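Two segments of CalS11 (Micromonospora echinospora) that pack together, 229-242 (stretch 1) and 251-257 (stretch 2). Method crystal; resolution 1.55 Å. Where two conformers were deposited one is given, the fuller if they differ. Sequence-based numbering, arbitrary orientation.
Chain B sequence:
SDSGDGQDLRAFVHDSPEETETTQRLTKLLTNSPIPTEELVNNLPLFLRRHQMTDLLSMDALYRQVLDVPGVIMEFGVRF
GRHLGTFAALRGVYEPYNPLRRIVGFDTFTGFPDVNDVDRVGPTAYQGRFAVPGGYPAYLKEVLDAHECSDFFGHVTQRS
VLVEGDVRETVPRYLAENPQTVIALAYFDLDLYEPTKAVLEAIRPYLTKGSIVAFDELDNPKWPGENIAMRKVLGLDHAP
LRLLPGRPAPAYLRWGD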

# COMPACT_ATOMS: atom_id res chain seq x y z
N ALA B 229 24.34 23.33 19.74
CA ALA B 229 24.96 22.06 20.07
C ALA B 229 24.87 21.07 18.89
O ALA B 229 25.88 20.43 18.50
CB ALA B 229 24.35 21.46 21.32
N MSE B 230 23.67 20.92 18.32
CA MSE B 230 23.50 19.99 17.22
C MSE B 230 24.33 20.41 16.02
O MSE B 230 24.92 19.57 15.33
CB MSE B 230 22.03 19.87 16.80
CG MSE B 230 21.87 18.98 15.56
SE MSE B 230 20.18 17.98 15.45
CE MSE B 230 20.72 16.39 16.45
N ARG B 231 24.39 21.71 15.73
CA ARG B 231 25.16 22.14 14.57
C ARG B 231 26.65 21.90 14.77
O ARG B 231 27.39 21.62 13.79
CB ARG B 231 24.86 23.62 14.28
CG ARG B 231 23.59 23.78 13.49
CD ARG B 231 23.39 25.23 12.98
NE ARG B 231 23.11 26.23 14.03
CZ ARG B 231 23.92 27.23 14.37
NH1 ARG B 231 23.50 28.06 15.32
NH2 ARG B 231 25.10 27.39 13.77
N LYS B 232 27.10 21.94 16.01
CA LYS B 232 28.51 21.59 16.31
C LYS B 232 28.82 20.10 16.28
O LYS B 232 29.92 19.72 15.87
CB LYS B 232 28.96 22.16 17.64
CG LYS B 232 29.12 23.69 17.53
CD LYS B 232 29.91 24.26 18.64
CE LYS B 232 29.85 25.78 18.70
NZ LYS B 232 30.74 26.48 17.71
N VAL B 233 27.91 19.27 16.73
CA VAL B 233 28.24 17.86 16.94
C VAL B 233 27.92 17.04 15.68
O VAL B 233 28.72 16.19 15.24
CB VAL B 233 27.44 17.34 18.16
CG1 VAL B 233 27.71 15.84 18.37
CG2 VAL B 233 27.84 18.09 19.41
N LEU B 234 26.73 17.30 15.11
CA LEU B 234 26.21 16.46 14.03
C LEU B 234 25.91 17.19 12.72
O LEU B 234 26.10 16.62 11.63
CB LEU B 234 24.92 15.73 14.48
CG LEU B 234 25.08 14.75 15.68
CD1 LEU B 234 23.75 14.08 16.04
CD2 LEU B 234 26.06 13.66 15.39
N GLY B 235 25.40 18.42 12.84
CA GLY B 235 24.80 19.12 11.71
C GLY B 235 23.30 18.90 11.70
O GLY B 235 22.83 17.77 12.01
N LEU B 236 22.53 19.92 11.32
CA LEU B 236 21.07 19.79 11.32
C LEU B 236 20.56 18.85 10.23
O LEU B 236 19.43 18.37 10.35
CB LEU B 236 20.40 21.17 11.19
CG LEU B 236 20.51 22.03 12.47
CD1 LEU B 236 20.10 23.51 12.21
CD2 LEU B 236 19.63 21.48 13.60
N ASP B 237 21.40 18.54 9.22
CA ASP B 237 20.95 17.63 8.16
C ASP B 237 21.65 16.26 8.29
O ASP B 237 21.67 15.44 7.33
CB ASP B 237 21.14 18.23 6.76
CG ASP B 237 22.62 18.46 6.41
OD1 ASP B 237 23.51 18.27 7.30
OD2 ASP B 237 22.91 18.84 5.24
N HIS B 238 22.24 16.00 9.47
CA HIS B 238 22.78 14.67 9.72
C HIS B 238 21.70 13.58 9.62
O HIS B 238 21.93 12.46 9.11
CB HIS B 238 23.42 14.63 11.10
CG HIS B 238 23.98 13.29 11.44
ND1 HIS B 238 25.20 12.87 10.96
CD2 HIS B 238 23.50 12.27 12.20
CE1 HIS B 238 25.45 11.65 11.42
NE2 HIS B 238 24.45 11.29 12.20
N ALA B 239 20.52 13.90 10.16
CA ALA B 239 19.34 13.02 10.11
C ALA B 239 18.13 13.91 9.87
O ALA B 239 18.24 15.14 9.94
CB ALA B 239 19.18 12.30 11.45
N PRO B 240 16.96 13.30 9.55
CA PRO B 240 15.78 14.15 9.30
C PRO B 240 15.12 14.55 10.60
O PRO B 240 14.57 13.70 11.32
CB PRO B 240 14.84 13.24 8.53
CG PRO B 240 15.72 11.97 8.15
CD PRO B 240 16.70 11.89 9.27
N LEU B 241 15.14 15.84 10.90
CA LEU B 241 14.40 16.32 12.08
C LEU B 241 12.92 16.49 11.73
O LEU B 241 12.59 17.01 10.64
CB LEU B 241 14.98 17.67 12.49
CG LEU B 241 16.29 17.54 13.27
CD1 LEU B 241 17.06 18.87 13.17
CD2 LEU B 241 16.09 17.10 14.70
N ARG B 242 12.04 16.06 12.65
CA ARG B 242 10.60 16.07 12.39
C ARG B 242 9.87 16.65 13.57
O ARG B 242 10.36 16.65 14.70
CB ARG B 242 10.09 14.64 12.18
CG ARG B 242 10.63 14.00 10.91
CD ARG B 242 9.95 14.66 9.67
NE ARG B 242 10.47 14.08 8.43
CZ ARG B 242 11.54 14.53 7.73
NH1 ARG B 242 12.25 15.59 8.16
NH2 ARG B 242 11.89 13.90 6.58
N ALA B 251 11.05 18.32 18.58
CA ALA B 251 11.63 17.98 17.30
C ALA B 251 12.40 16.68 17.53
O ALA B 251 13.10 16.55 18.54
CB ALA B 251 12.59 19.06 16.86
N TYR B 252 12.29 15.73 16.61
CA TYR B 252 12.93 14.44 16.88
C TYR B 252 13.45 13.85 15.59
O TYR B 252 12.96 14.12 14.51
CB TYR B 252 11.93 13.45 17.55
CG TYR B 252 10.83 12.97 16.65
CD1 TYR B 252 9.72 13.78 16.36
CD2 TYR B 252 10.88 11.68 16.12
CE1 TYR B 252 8.71 13.32 15.52
CE2 TYR B 252 9.88 11.22 15.28
CZ TYR B 252 8.80 12.05 14.98
OH TYR B 252 7.82 11.55 14.16
N LEU B 253 14.49 13.05 15.74
CA LEU B 253 15.08 12.34 14.60
C LEU B 253 15.18 10.83 14.92
O LEU B 253 15.28 10.43 16.07
CB LEU B 253 16.45 12.94 14.28
CG LEU B 253 17.53 12.81 15.35
CD1 LEU B 253 18.29 11.47 15.16
CD2 LEU B 253 18.49 13.99 15.15
N ARG B 254 15.23 10.03 13.87
CA ARG B 254 15.39 8.58 13.97
C ARG B 254 16.83 8.36 13.58
O ARG B 254 17.22 8.60 12.42
CB ARG B 254 14.44 7.84 13.01
CG ARG B 254 14.41 6.32 13.16
CD ARG B 254 13.07 5.83 12.63
NE ARG B 254 12.93 4.38 12.52
CZ ARG B 254 13.24 3.68 11.44
NH1 ARG B 254 13.77 4.27 10.37
NH2 ARG B 254 13.02 2.38 11.42
N TRP B 255 17.64 7.93 14.54
CA TRP B 255 19.07 7.76 14.29
C TRP B 255 19.34 6.88 13.06
O TRP B 255 18.75 5.76 12.92
CB TRP B 255 19.72 7.12 15.54
CG TRP B 255 21.22 7.18 15.51
CD1 TRP B 255 22.10 6.11 15.31
CD2 TRP B 255 22.03 8.36 15.65
NE1 TRP B 255 23.37 6.59 15.32
CE2 TRP B 255 23.37 7.94 15.54
CE3 TRP B 255 21.75 9.73 15.85
CZ2 TRP B 255 24.45 8.84 15.62
CZ3 TRP B 255 22.80 10.59 15.97
CH2 TRP B 255 24.15 10.15 15.85
N GLY B 256 20.18 7.39 12.16
CA GLY B 256 20.62 6.68 10.99
C GLY B 256 19.77 6.94 9.76
O GLY B 256 20.12 6.45 8.67
N ASP B 257 18.66 7.66 9.91
CA ASP B 257 17.80 7.93 8.77
C ASP B 257 18.34 9.08 7.90
O ASP B 257 19.31 9.80 8.24
CB ASP B 257 16.37 8.29 9.22
CG ASP B 257 15.45 7.10 9.35
OD1 ASP B 257 15.92 5.96 9.26
OD2 ASP B 257 14.23 7.30 9.58
OXT ASP B 257 17.82 9.27 6.78
O HOH W 1 21.58 9.86 9.47
O HOH W 2 13.95 11.04 11.42

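What ties the two backbones together? Arg-242 and Tyr-252 form an antiparallel bridge with two hydrogen bonds: Arg-242 N donates to Tyr-252 O at 2.8 Å, and Tyr-252 N donates to Arg-242 O at 2.9 Å. Both side chains leave on the same face of the sheet, so Arg-242 CB lies over the Tyr-252 ring, 3.8 Å from CE1, while its guanidinium turns back to Leu-241 O (NH1 to O, 2.9 Å).

How does the pairing continue beyond the bridge? Water takes over. Water 2 donates to Pro-240 O and accepts from Arg-254 N; proline, lacking an amide hydrogen, can still offer its carbonyl. Water 1 donates to both His-238 O and the terminal Asp-257 O, 2.6 Å from each, joining two acceptors that could not bond directly.

What fills the space between the stretches? Leu-253 points toward stretch 1, with CD2 3.5 Å from Met-230 CE (a selenomethionine) and 4.0 Å from Leu-241 CD2. Leu-253 CD1 lies 3.9 Å from Ala-239 CB, a small side chain that suits this close approach. Leu-253, Leu-241, Ala-239 and Met-230 are all buried, which suits their apolar side chains.

Where does Trp-255 fit? Its CB points away, but the long indole returns: CZ3 meets Leu-234 CD1 at 3.6 Å, at the ring edge, and CH2 lies 3.8 Å from His-238 NE2, the two rings meeting obliquely.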